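Local coordinates for protein toxin PAU_02230 (Photorhabdus asymbiotica subsp. asymbiotica ATCC 43949, PDB 6HV6) that acts as a bacterial toxin, with a helical part packed against a six-stranded antiparallel sheet, at residues Ala106-Tyr110 with Ala144-Gly148; Asn263-Leu267 with Phe327-Met331; Pro187-Lys193 with Leu222-Ser228. The protein carries 1 engineered substitution. One frame throughout, in Å; residues are numbered along the deposited sequence.

Overall arrangement
The three contacts follow one another along the chain, contact 1 first, then contact 3, then contact 2. Contact 1 pairs helix 101-115 with the start of helix 144-176, far out on the helical side. Contact 3, its centre about 8 Å from the chain's centre, packs helix 188-191 on helix 215-224. Contact 2 sets a loop before helix 271-274 on helix 320-334, near the six-stranded sheet. The centres of contacts 1 and 2 are about 46 Å apart, on opposite sides of the middle. The centre of contact 3 is about 30 Å from the first and about 28 Å from the second. Helix 144-176 links contact 1 to contact 3, since it also touches Pro187 and Leu190.

Contact 1 (Ala106-Tyr110 with Ala144-Gly148); sequences AQQAY and ATTKG
Ala106 opens the contact by setting its methyl against that of Ala144, with CB to CB at 4.0 Å. Ala106 O also lies 3.5 Å from Ala144 CB and accepts from Tyr110 N within its own helix. One turn on, Ala109 points its methyl at the other helix. Its CB meets Ala144 CB and also Thr145 OG1, which comes within 3.4 Å. Ala109 O faces the CA of Thr145 in a CA-H...O contact. Tyr110 then carries the far end. Its CG is anti to the backbone N (chi1 -178°), which lays a face of the ring on Gly148. Gly148 CA sits over that face, 3.7 Å from the centroid and 16° off the normal, a CH-pi contact. Lys147 CB flanks the same ring at CE2, 3.8 Å away. The Tyr110 backbone is used as well. Its CA makes a CA-H...O contact with Ala144 O, and its O receives Gly148 CA at 3.3 Å. With no side chain at Gly148, the two backbones close to this range.

Ala144 and Gly148, four apart as in a small-xxx-small pattern, line this close right-handed crossing, which their size permits. The axes approach to 7.6 Å with a crossing angle of -40°, and three CA-H...O contacts bridge the backbones. The polar ends turn elsewhere: Tyr110 OH pairs with Tyr137 OH, and Lys147 NZ bonds to Tyr137 O and Thr142 OG1. Helix 80-93 packs beside the crossing, where Tyr93 stacks on the Tyr110 ring and touches Ala144 and Lys147. Tyr122, in a loop, lies against Thr145. The contact joins helix 101-115 to the first turn of the long helix 144-176.

Contact 2 (Asn263-Leu267 with Phe327-Met331); sequences NVSNL and FQKKM
Val264 and Leu267 press on one side of helix 320-334, held by a loop that folds as an Asx motif. Asn263 OD1 accepts from Asn266 N at 3.0 Å, and Asn266 OD1 accepts in return from Asn263 N at 2.8 Å. The two side chains thus each accept from the other's backbone N, closing the turn from both ends. Both donors are tilted out of the carbonyl planes they approach, by just under 30°. Asn263 OD1 also takes a weak bond from Ser265 N.

The tight part is apolar. Leu267 CD2 reaches Phe327 CD2 at 3.7 Å, and the two side chains cross at about a right angle. Val264 CG1 fits between three residues of the helix. It touches the aliphatic Gln328 CG at 3.8 Å, with Phe327 CE2 and Met331 CG a little farther off. In Val264 this methyl is anti to the backbone N (chi1 -173°), which sends it across to the helix. Val341 adds to this side, touching both Val264 and Phe327. Phe307 of strand 304-309 meets Phe327 edge-to-face, so the cluster joins the loop and helix to the sheet.

The outer side is looser. Ser265 is exposed, and the amide of Gln328 runs past it on an extended chain. Gln328 NE2 lies 4.0 Å from Val264 O and 4.2 Å from Ser265 OG, too far for a hydrogen bond to either. Within the helix, Met331 leans back over Phe327, with its CG lying 3.5 Å above the plane of the ring, offset toward the rim.

Contact 3 (Pro187-Lys193 with Leu222-Ser228); sequences PQNLYLK and LMGIYSS
Tyr191 holds its CG between its backbone N and carbonyl carbon (chi1 61°), and this lays the ring along Leu222. Met223 has its CG anti to the backbone N and then bends at chi2 (60°), which brings SD back to the edge of the same ring. The Tyr191 ring is sandwiched. Gln188 CA lies over one face, and Leu222 O lies 3.2 Å above the opposite face, toward the rim. Leu222 CB is over the ring as well, 3.9 Å from Tyr191 CZ. Met223 SD lies 4.0 Å from Tyr191 CD1, a Met-aromatic contact made at the ring edge. Farther along, Met223 CE meets Leu190 CD1 at 3.8 Å.

This is packing of short helix 188-191 on the C-terminal part of helix 215-224 and the residues that follow, in the helical part of the chain. From Leu222 to Ser228 the carbonyls accept from the N three residues on, as Met223 O from Tyr226 N and Ile225 O from Ser228 N, a 3-10-like pattern. Helix 235-244 backs Leu222 and Ile225 through Leu236, while helix 144-176 touches Pro187 and Leu190.

Ile225 CG2 comes to 3.3 Å from Tyr191 O. The Tyr226 ring presents its edge to Leu190 O, with CD1 at 3.2 Å and the oxygen in the ring plane. Tyr71 packs edge-to-face on that ring. Poorly ordered Lys193 runs out and bends at its last torsion toward the carbonyls of Ile225 and Tyr226. The modelled bond from Lys193 NZ to Ile225 O is very short and so doubtful, and the one to Tyr226 O, at 3.1 Å, is weak.

Contact 1 (Ala106-Tyr110 with Ala144-Gly148)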
ATOM      1  N   ALA A 106      -9.339 -21.747 -21.738  1.00 42.61           N
ATOM      2  CA  ALA A 106      -9.191 -20.326 -22.026  1.00 40.14           C
ATOM      3  C   ALA A 106      -8.214 -19.680 -21.057  1.00 36.87           C
ATOM      4  O   ALA A 106      -7.431 -18.804 -21.439  1.00 36.93           O
ATOM      5  CB  ALA A 106     -10.551 -19.627 -21.964  1.00 41.94           C
ATOM      6  N   GLN A 107      -8.246 -20.098 -19.797  1.00 40.89           N
ATOM      7  CA  GLN A 107      -7.313 -19.540 -18.826  1.00 36.00           C
ATOM      8  C   GLN A 107      -5.882 -19.942 -19.144  1.00 37.81           C
ATOM      9  O   GLN A 107      -4.975 -19.105 -19.077  1.00 40.49           O
ATOM     10  CB  GLN A 107      -7.715 -19.968 -17.418  1.00 40.40           C
ATOM     11  CG  GLN A 107      -9.005 -19.289 -16.995  1.00 41.48           C
ATOM     12  CD  GLN A 107      -9.522 -19.790 -15.684  1.00 48.59           C
ATOM     13  OE1 GLN A 107      -8.879 -20.601 -15.016  1.00 52.46           O
ATOM     14  NE2 GLN A 107     -10.694 -19.312 -15.297  1.00 46.26           N
ATOM     15  N   GLN A 108      -5.658 -21.207 -19.513  1.00 41.29           N
ATOM     16  CA  GLN A 108      -4.310 -21.623 -19.888  1.00 40.74           C
ATOM     17  C   GLN A 108      -3.816 -20.854 -21.108  1.00 36.13           C
ATOM     18  O   GLN A 108      -2.667 -20.397 -21.143  1.00 38.65           O
ATOM     19  CB  GLN A 108      -4.266 -23.127 -20.148  1.00 48.24           C
ATOM     20  CG  GLN A 108      -2.853 -23.656 -20.341  1.00 67.04           C
ATOM     21  CD  GLN A 108      -2.757 -25.163 -20.169  1.00 89.12           C
ATOM     22  OE1 GLN A 108      -3.753 -25.876 -20.296  1.00 96.72           O
ATOM     23  NE2 GLN A 108      -1.554 -25.654 -19.867  1.00 94.90           N
ATOM     24  N   ALA A 109      -4.669 -20.703 -22.121  1.00 32.55           N
ATOM     25  CA  ALA A 109      -4.269 -19.987 -23.329  1.00 33.81           C
ATOM     26  C   ALA A 109      -3.993 -18.516 -23.040  1.00 34.92           C
ATOM     27  O   ALA A 109      -3.018 -17.947 -23.545  1.00 34.58           O
ATOM     28  CB  ALA A 109      -5.353 -20.128 -24.397  1.00 35.45           C
ATOM     29  N   TYR A 110      -4.850 -17.879 -22.248  1.00 35.37           N
ATOM     30  CA  TYR A 110      -4.629 -16.480 -21.891  1.00 29.34           C
ATOM     31  C   TYR A 110      -3.278 -16.305 -21.203  1.00 27.70           C
ATOM     32  O   TYR A 110      -2.487 -15.430 -21.570  1.00 23.93           O
ATOM     33  CB  TYR A 110      -5.771 -16.015 -20.991  1.00 28.60           C
ATOM     34  CG  TYR A 110      -5.760 -14.564 -20.552  1.00 27.68           C
ATOM     35  CD1 TYR A 110      -5.086 -14.174 -19.399  1.00 26.38           C
ATOM     36  CD2 TYR A 110      -6.489 -13.594 -21.258  1.00 24.40           C
ATOM     37  CE1 TYR A 110      -5.101 -12.860 -18.975  1.00 32.44           C
ATOM     38  CE2 TYR A 110      -6.512 -12.279 -20.840  1.00 31.02           C
ATOM     39  CZ  TYR A 110      -5.820 -11.914 -19.694  1.00 29.30           C
ATOM     40  OH  TYR A 110      -5.845 -10.597 -19.271  1.00 27.89           O
ATOM     41  N   ALA A 144      -8.674 -16.190 -26.573  1.00 30.31           N
ATOM     42  CA  ALA A 144      -8.062 -16.159 -25.248  1.00 29.70           C
ATOM     43  C   ALA A 144      -6.578 -15.843 -25.327  1.00 30.41           C
ATOM     44  O   ALA A 144      -6.062 -15.023 -24.557  1.00 30.63           O
ATOM     45  CB  ALA A 144      -8.287 -17.496 -24.540  1.00 30.97           C
ATOM     46  N   THR A 145      -5.868 -16.484 -26.257  1.00 30.40           N
ATOM     47  CA  THR A 145      -4.432 -16.249 -26.374  1.00 28.49           C
ATOM     48  C   THR A 145      -4.158 -14.787 -26.682  1.00 26.23           C
ATOM     49  O   THR A 145      -3.305 -14.149 -26.055  1.00 27.08           O
ATOM     50  CB  THR A 145      -3.849 -17.150 -27.462  1.00 30.15           C
ATOM     51  OG1 THR A 145      -4.132 -18.519 -27.139  1.00 32.55           O
ATOM     52  CG2 THR A 145      -2.333 -16.964 -27.572  1.00 34.32           C
ATOM     53  N   THR A 146      -4.913 -14.232 -27.627  1.00 24.56           N
ATOM     54  CA  THR A 146      -4.664 -12.878 -28.097  1.00 24.27           C
ATOM     55  C   THR A 146      -4.953 -11.866 -27.004  1.00 25.06           C
ATOM     56  O   THR A 146      -4.197 -10.906 -26.824  1.00 25.35           O
ATOM     57  CB  THR A 146      -5.518 -12.634 -29.348  1.00 26.91           C
ATOM     58  OG1 THR A 146      -5.195 -13.631 -30.315  1.00 27.27           O
ATOM     59  CG2 THR A 146      -5.262 -11.277 -29.958  1.00 22.82           C
ATOM     60  N   LYS A 147      -6.037 -12.076 -26.251  1.00 22.31           N
ATOM     61  CA  LYS A 147      -6.300 -11.232 -25.094  1.00 25.76           C
ATOM     62  C   LYS A 147      -5.138 -11.280 -24.101  1.00 24.81           C
ATOM     63  O   LYS A 147      -4.708 -10.240 -23.594  1.00 22.08           O
ATOM     64  CB  LYS A 147      -7.609 -11.657 -24.426  1.00 26.47           C
ATOM     65  CG  LYS A 147      -8.899 -11.401 -25.256  1.00 26.50           C
ATOM     66  CD  LYS A 147     -10.124 -11.548 -24.347  1.00 25.30           C
ATOM     67  CE  LYS A 147     -11.426 -11.841 -25.122  1.00 31.29           C
ATOM     68  NZ  LYS A 147     -11.765 -10.806 -26.158  1.00 30.08           N
ATOM     69  N   GLY A 148      -4.601 -12.474 -23.820  1.00 26.65           N
ATOM     70  CA  GLY A 148      -3.453 -12.559 -22.921  1.00 24.57           C
ATOM     71  C   GLY A 148      -2.263 -11.766 -23.432  1.00 23.12           C
ATOM     72  O   GLY A 148      -1.645 -11.000 -22.691  1.00 23.94           O
TER

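Contact 2 (Asn263-Leu267 with Phe327-Met331)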
ATOM      1  N   ASN A 263     -12.002   2.353  22.348  1.00 61.88           N
ATOM      2  CA  ASN A 263     -12.554   1.984  21.054  1.00 57.54           C
ATOM      3  C   ASN A 263     -12.537   3.203  20.140  1.00 54.98           C
ATOM      4  O   ASN A 263     -12.097   4.292  20.526  1.00 52.36           O
ATOM      5  CB  ASN A 263     -13.973   1.433  21.202  1.00 57.82           C
ATOM      6  CG  ASN A 263     -14.872   2.382  21.938  1.00 59.07           C
ATOM      7  OD1 ASN A 263     -15.090   3.509  21.496  1.00 57.20           O
ATOM      8  ND2 ASN A 263     -15.400   1.941  23.073  1.00 67.09           N
ATOM      9  N   VAL A 264     -13.044   3.017  18.920  1.00 50.47           N
ATOM     10  CA  VAL A 264     -13.012   4.093  17.933  1.00 52.17           C
ATOM     11  C   VAL A 264     -13.847   5.280  18.402  1.00 55.26           C
ATOM     12  O   VAL A 264     -13.487   6.440  18.170  1.00 52.69           O
ATOM     13  CB  VAL A 264     -13.488   3.573  16.564  1.00 56.35           C
ATOM     14  CG1 VAL A 264     -13.302   4.638  15.503  1.00 54.46           C
ATOM     15  CG2 VAL A 264     -12.724   2.316  16.187  1.00 57.92           C
ATOM     16  N   SER A 265     -14.967   5.014  19.079  1.00 48.40           N
ATOM     17  CA  SER A 265     -15.875   6.097  19.436  1.00 57.58           C
ATOM     18  C   SER A 265     -15.285   6.999  20.513  1.00 60.88           C
ATOM     19  O   SER A 265     -15.448   8.221  20.451  1.00 62.31           O
ATOM     20  CB  SER A 265     -17.223   5.532  19.887  1.00 59.29           C
ATOM     21  OG  SER A 265     -17.995   5.126  18.768  1.00 66.84           O
ATOM     22  N   ASN A 266     -14.598   6.430  21.507  1.00 50.19           N
ATOM     23  CA  ASN A 266     -14.098   7.219  22.630  1.00 52.86           C
ATOM     24  C   ASN A 266     -12.616   7.573  22.498  1.00 53.90           C
ATOM     25  O   ASN A 266     -12.004   8.010  23.477  1.00 47.93           O
ATOM     26  CB  ASN A 266     -14.359   6.493  23.959  1.00 53.02           C
ATOM     27  CG  ASN A 266     -13.535   5.212  24.128  1.00 51.80           C
ATOM     28  OD1 ASN A 266     -12.682   4.879  23.308  1.00 49.02           O
ATOM     29  ND2 ASN A 266     -13.789   4.495  25.215  1.00 54.18           N
ATOM     30  N   LEU A 267     -12.028   7.403  21.311  1.00 44.26           N
ATOM     31  CA  LEU A 267     -10.591   7.626  21.176  1.00 40.12           C
ATOM     32  C   LEU A 267     -10.225   9.076  21.469  1.00 42.14           C
ATOM     33  O   LEU A 267      -9.167   9.350  22.046  1.00 42.45           O
ATOM     34  CB  LEU A 267     -10.122   7.223  19.772  1.00 41.28           C
ATOM     35  CG  LEU A 267      -8.607   7.138  19.550  1.00 44.58           C
ATOM     36  CD1 LEU A 267      -8.038   5.920  20.241  1.00 49.81           C
ATOM     37  CD2 LEU A 267      -8.262   7.117  18.068  1.00 43.95           C
ATOM     38  N   PHE A 327      -8.793   9.933  12.366  1.00 31.35           N
ATOM     39  CA  PHE A 327      -8.716   8.474  12.382  1.00 32.11           C
ATOM     40  C   PHE A 327     -10.107   7.849  12.317  1.00 31.29           C
ATOM     41  O   PHE A 327     -10.331   6.883  11.575  1.00 31.87           O
ATOM     42  CB  PHE A 327      -7.960   8.013  13.637  1.00 30.94           C
ATOM     43  CG  PHE A 327      -8.014   6.527  13.881  1.00 31.39           C
ATOM     44  CD1 PHE A 327      -7.058   5.682  13.326  1.00 28.83           C
ATOM     45  CD2 PHE A 327      -9.010   5.978  14.680  1.00 29.56           C
ATOM     46  CE1 PHE A 327      -7.109   4.312  13.545  1.00 26.19           C
ATOM     47  CE2 PHE A 327      -9.067   4.608  14.906  1.00 31.18           C
ATOM     48  CZ  PHE A 327      -8.110   3.773  14.338  1.00 28.09           C
ATOM     49  N   GLN A 328     -11.062   8.385  13.076  1.00 31.11           N
ATOM     50  CA  GLN A 328     -12.406   7.813  13.036  1.00 32.36           C
ATOM     51  C   GLN A 328     -13.042   7.986  11.661  1.00 38.97           C
ATOM     52  O   GLN A 328     -13.702   7.071  11.157  1.00 35.15           O
ATOM     53  CB  GLN A 328     -13.296   8.434  14.113  1.00 34.83           C
ATOM     54  CG  GLN A 328     -14.725   7.893  14.059  1.00 46.90           C
ATOM     55  CD  GLN A 328     -15.612   8.417  15.171  1.00 52.78           C
ATOM     56  OE1 GLN A 328     -15.516   9.582  15.559  1.00 54.86           O
ATOM     57  NE2 GLN A 328     -16.481   7.556  15.691  1.00 51.22           N
ATOM     58  N   LYS A 329     -12.861   9.153  11.041  1.00 32.57           N
ATOM     59  CA  LYS A 329     -13.379   9.356   9.691  1.00 41.34           C
ATOM     60  C   LYS A 329     -12.771   8.350   8.716  1.00 42.58           C
ATOM     61  O   LYS A 329     -13.465   7.823   7.837  1.00 31.35           O
ATOM     62  CB  LYS A 329     -13.096  10.792   9.249  1.00 39.21           C
ATOM     63  CG  LYS A 329     -13.581  11.138   7.859  1.00 45.74           C
ATOM     64  CD  LYS A 329     -13.449  12.633   7.598  1.00 50.31           C
ATOM     65  CE  LYS A 329     -11.994  13.069   7.425  1.00 42.97           C
ATOM     66  NZ  LYS A 329     -11.886  14.562   7.302  1.00 44.23           N
ATOM     67  N   LYS A 330     -11.479   8.047   8.873  1.00 32.87           N
ATOM     68  CA  LYS A 330     -10.843   7.095   7.970  1.00 31.58           C
ATOM     69  C   LYS A 330     -11.310   5.664   8.228  1.00 34.33           C
ATOM     70  O   LYS A 330     -11.389   4.861   7.292  1.00 36.23           O
ATOM     71  CB  LYS A 330      -9.319   7.205   8.094  1.00 27.49           C
ATOM     72  CG  LYS A 330      -8.753   8.547   7.591  1.00 33.11           C
ATOM     73  CD  LYS A 330      -9.025   8.758   6.088  1.00 31.61           C
ATOM     74  CE  LYS A 330      -9.934   9.941   5.820  1.00 36.86           C
ATOM     75  NZ  LYS A 330      -9.993  10.275   4.357  1.00 34.04           N
ATOM     76  N   MET A 331     -11.616   5.309   9.475  1.00 30.63           N
ATOM     77  CA  MET A 331     -12.141   3.968   9.716  1.00 29.05           C
ATOM     78  C   MET A 331     -13.513   3.799   9.071  1.00 30.30           C
ATOM     79  O   MET A 331     -13.812   2.755   8.477  1.00 34.52           O
ATOM     80  CB  MET A 331     -12.202   3.689  11.219  1.00 33.20           C
ATOM     81  CG  MET A 331     -10.821   3.641  11.915  1.00 28.05           C
ATOM     82  SD  MET A 331      -9.568   2.547  11.153  1.00 29.04           S
ATOM     83  CE  MET A 331      -8.633   3.673  10.132  1.00 31.44           C
TER

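Contact 3 (Pro187-Lys193 with Leu222-Ser228)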
ATOM      1  N   PRO A 187       2.249   5.945   0.039  1.00 27.27           N
ATOM      2  CA  PRO A 187       1.243   4.890  -0.185  1.00 25.50           C
ATOM      3  C   PRO A 187       1.929   3.582  -0.547  1.00 22.41           C
ATOM      4  O   PRO A 187       2.658   3.513  -1.541  1.00 25.08           O
ATOM      5  CB  PRO A 187       0.411   5.433  -1.362  1.00 32.41           C
ATOM      6  CG  PRO A 187       0.795   6.871  -1.512  1.00 30.84           C
ATOM      7  CD  PRO A 187       2.193   7.001  -0.984  1.00 28.80           C
ATOM      8  N   GLN A 188       1.697   2.530   0.249  1.00 21.90           N
ATOM      9  CA  GLN A 188       2.510   1.323   0.035  1.00 23.95           C
ATOM     10  C   GLN A 188       2.177   0.650  -1.292  1.00 27.38           C
ATOM     11  O   GLN A 188       3.039  -0.023  -1.873  1.00 26.29           O
ATOM     12  CB  GLN A 188       2.364   0.321   1.186  1.00 22.33           C
ATOM     13  CG  GLN A 188       0.965  -0.262   1.336  1.00 24.74           C
ATOM     14  CD  GLN A 188       0.902  -1.464   2.278  1.00 28.22           C
ATOM     15  OE1 GLN A 188       1.928  -2.045   2.640  1.00 25.76           O
ATOM     16  NE2 GLN A 188      -0.313  -1.855   2.658  1.00 27.59           N
ATOM     17  N   ASN A 189       0.953   0.829  -1.804  1.00 26.54           N
ATOM     18  CA  ASN A 189       0.634   0.243  -3.108  1.00 25.73           C
ATOM     19  C   ASN A 189       1.484   0.828  -4.221  1.00 28.52           C
ATOM     20  O   ASN A 189       1.703   0.166  -5.245  1.00 33.04           O
ATOM     21  CB  ASN A 189      -0.852   0.413  -3.408  1.00 29.63           C
ATOM     22  CG  ASN A 189      -1.689  -0.543  -2.606  1.00 41.78           C
ATOM     23  OD1 ASN A 189      -1.162  -1.523  -2.068  1.00 43.98           O
ATOM     24  ND2 ASN A 189      -2.989  -0.285  -2.517  1.00 47.04           N
ATOM     25  N   LEU A 190       1.982   2.044  -4.041  1.00 25.78           N
ATOM     26  CA  LEU A 190       2.901   2.595  -5.023  1.00 28.57           C
ATOM     27  C   LEU A 190       4.247   1.885  -4.969  1.00 38.16           C
ATOM     28  O   LEU A 190       4.759   1.429  -5.992  1.00 39.72           O
ATOM     29  CB  LEU A 190       3.082   4.092  -4.786  1.00 26.71           C
ATOM     30  CG  LEU A 190       1.946   4.987  -5.286  1.00 28.69           C
ATOM     31  CD1 LEU A 190       2.304   6.443  -5.061  1.00 26.52           C
ATOM     32  CD2 LEU A 190       1.708   4.713  -6.756  1.00 32.36           C
ATOM     33  N   TYR A 191       4.845   1.785  -3.786  1.00 32.74           N
ATOM     34  CA  TYR A 191       6.220   1.310  -3.742  1.00 35.19           C
ATOM     35  C   TYR A 191       6.340  -0.195  -3.547  1.00 40.37           C
ATOM     36  O   TYR A 191       7.444  -0.726  -3.710  1.00 44.76           O
ATOM     37  CB  TYR A 191       7.027   2.048  -2.660  1.00 30.79           C
ATOM     38  CG  TYR A 191       6.557   1.904  -1.235  1.00 27.32           C
ATOM     39  CD1 TYR A 191       5.915   2.954  -0.588  1.00 25.53           C
ATOM     40  CD2 TYR A 191       6.781   0.734  -0.516  1.00 29.05           C
ATOM     41  CE1 TYR A 191       5.503   2.843   0.713  1.00 27.53           C
ATOM     42  CE2 TYR A 191       6.361   0.614   0.786  1.00 24.13           C
ATOM     43  CZ  TYR A 191       5.722   1.675   1.391  1.00 26.16           C
ATOM     44  OH  TYR A 191       5.293   1.572   2.682  1.00 25.79           O
ATOM     45  N   LEU A 192       5.252  -0.899  -3.226  1.00 30.97           N
ATOM     46  CA  LEU A 192       5.319  -2.351  -3.119  1.00 38.27           C
ATOM     47  C   LEU A 192       5.110  -3.063  -4.446  1.00 50.56           C
ATOM     48  O   LEU A 192       5.228  -4.289  -4.487  1.00 56.59           O
ATOM     49  CB  LEU A 192       4.303  -2.877  -2.102  1.00 38.80           C
ATOM     50  CG  LEU A 192       4.734  -2.731  -0.640  1.00 36.46           C
ATOM     51  CD1 LEU A 192       3.724  -3.397   0.286  1.00 38.72           C
ATOM     52  CD2 LEU A 192       6.142  -3.270  -0.409  1.00 42.36           C
ATOM     53  N   LYS A 193       4.794  -2.341  -5.519  1.00 55.12           N
ATOM     54  CA  LYS A 193       4.725  -2.922  -6.859  1.00 66.86           C
ATOM     55  C   LYS A 193       3.824  -4.154  -6.893  1.00 69.78           C
ATOM     56  O   LYS A 193       4.190  -5.202  -7.429  1.00 81.62           O
ATOM     57  CB  LYS A 193       6.120  -3.281  -7.369  1.00 72.97           C
ATOM     58  CG  LYS A 193       7.098  -2.131  -7.443  1.00 76.15           C
ATOM     59  CD  LYS A 193       8.451  -2.631  -7.939  1.00 76.61           C
ATOM     60  CE  LYS A 193       9.456  -1.512  -7.930  1.00 71.37           C
ATOM     61  NZ  LYS A 193       9.281  -0.732  -6.677  1.00 66.36           N
ATOM     62  N   LEU A 222      11.089   4.165   2.481  1.00 20.42           N
ATOM     63  CA  LEU A 222       9.961   3.352   2.036  1.00 22.28           C
ATOM     64  C   LEU A 222       9.544   3.733   0.619  1.00 25.34           C
ATOM     65  O   LEU A 222       9.412   2.875  -0.257  1.00 24.35           O
ATOM     66  CB  LEU A 222       8.771   3.514   2.994  1.00 22.16           C
ATOM     67  CG  LEU A 222       8.916   2.812   4.345  1.00 24.96           C
ATOM     68  CD1 LEU A 222       7.838   3.256   5.328  1.00 20.47           C
ATOM     69  CD2 LEU A 222       8.887   1.299   4.149  1.00 23.70           C
ATOM     70  N   MET A 223       9.317   5.024   0.386  1.00 24.19           N
ATOM     71  CA  MET A 223       8.916   5.469  -0.943  1.00 24.19           C
ATOM     72  C   MET A 223      10.002   5.172  -1.977  1.00 26.18           C
ATOM     73  O   MET A 223       9.695   4.863  -3.133  1.00 28.37           O
ATOM     74  CB  MET A 223       8.582   6.962  -0.885  1.00 24.80           C
ATOM     75  CG  MET A 223       7.749   7.458  -2.021  1.00 37.50           C
ATOM     76  SD  MET A 223       6.132   6.651  -2.183  1.00 32.73           S
ATOM     77  CE  MET A 223       5.787   7.188  -3.856  1.00 33.85           C
ATOM     78  N   GLY A 224      11.275   5.215  -1.578  1.00 23.10           N
ATOM     79  CA  GLY A 224      12.344   4.907  -2.521  1.00 24.74           C
ATOM     80  C   GLY A 224      12.309   3.487  -3.055  1.00 25.88           C
ATOM     81  O   GLY A 224      12.875   3.216  -4.123  1.00 26.29           O
ATOM     82  N   ILE A 225      11.643   2.568  -2.351  1.00 23.71           N
ATOM     83  CA  ILE A 225      11.463   1.218  -2.891  1.00 22.55           C
ATOM     84  C   ILE A 225      10.753   1.257  -4.242  1.00 28.58           C
ATOM     85  O   ILE A 225      10.937   0.353  -5.075  1.00 27.77           O
ATOM     86  CB  ILE A 225      10.712   0.337  -1.873  1.00 27.42           C
ATOM     87  CG1 ILE A 225      11.516   0.243  -0.572  1.00 29.19           C
ATOM     88  CG2 ILE A 225      10.461  -1.054  -2.420  1.00 28.48           C
ATOM     89  CD1 ILE A 225      10.828  -0.567   0.528  1.00 27.84           C
ATOM     90  N   TYR A 226       9.953   2.307  -4.494  1.00 29.19           N
ATOM     91  CA  TYR A 226       9.353   2.498  -5.813  1.00 30.90           C
ATOM     92  C   TYR A 226      10.398   2.441  -6.920  1.00 28.59           C
ATOM     93  O   TYR A 226      10.112   1.969  -8.024  1.00 26.86           O
ATOM     94  CB  TYR A 226       8.593   3.833  -5.867  1.00 28.34           C
ATOM     95  CG  TYR A 226       7.921   4.087  -7.203  1.00 34.22           C
ATOM     96  CD1 TYR A 226       6.798   3.359  -7.591  1.00 35.87           C
ATOM     97  CD2 TYR A 226       8.409   5.048  -8.074  1.00 41.59           C
ATOM     98  CE1 TYR A 226       6.188   3.572  -8.819  1.00 34.42           C
ATOM     99  CE2 TYR A 226       7.798   5.273  -9.311  1.00 49.23           C
ATOM    100  CZ  TYR A 226       6.687   4.535  -9.670  1.00 45.23           C
ATOM    101  OH  TYR A 226       6.084   4.755 -10.891  1.00 54.87           O
ATOM    102  N   SER A 227      11.616   2.886  -6.636  1.00 29.30           N
ATOM    103  CA  SER A 227      12.702   2.878  -7.607  1.00 28.51           C
ATOM    104  C   SER A 227      13.386   1.525  -7.770  1.00 32.16           C
ATOM    105  O   SER A 227      14.290   1.418  -8.610  1.00 30.48           O
ATOM    106  CB  SER A 227      13.752   3.912  -7.208  1.00 31.98           C
ATOM    107  OG  SER A 227      13.311   5.216  -7.528  1.00 36.32           O
ATOM    108  N   SER A 228      13.022   0.503  -6.996  1.00 25.75           N
ATOM    109  CA  SER A 228      13.754  -0.758  -7.090  1.00 24.65           C
ATOM    110  C   SER A 228      13.551  -1.402  -8.452  1.00 27.81           C
ATOM    111  O   SER A 228      12.451  -1.388  -9.009  1.00 33.17           O
ATOM    112  CB  SER A 228      13.322  -1.737  -6.000  1.00 21.37           C
ATOM    113  OG  SER A 228      14.164  -2.886  -6.007  1.00 26.86           O
TER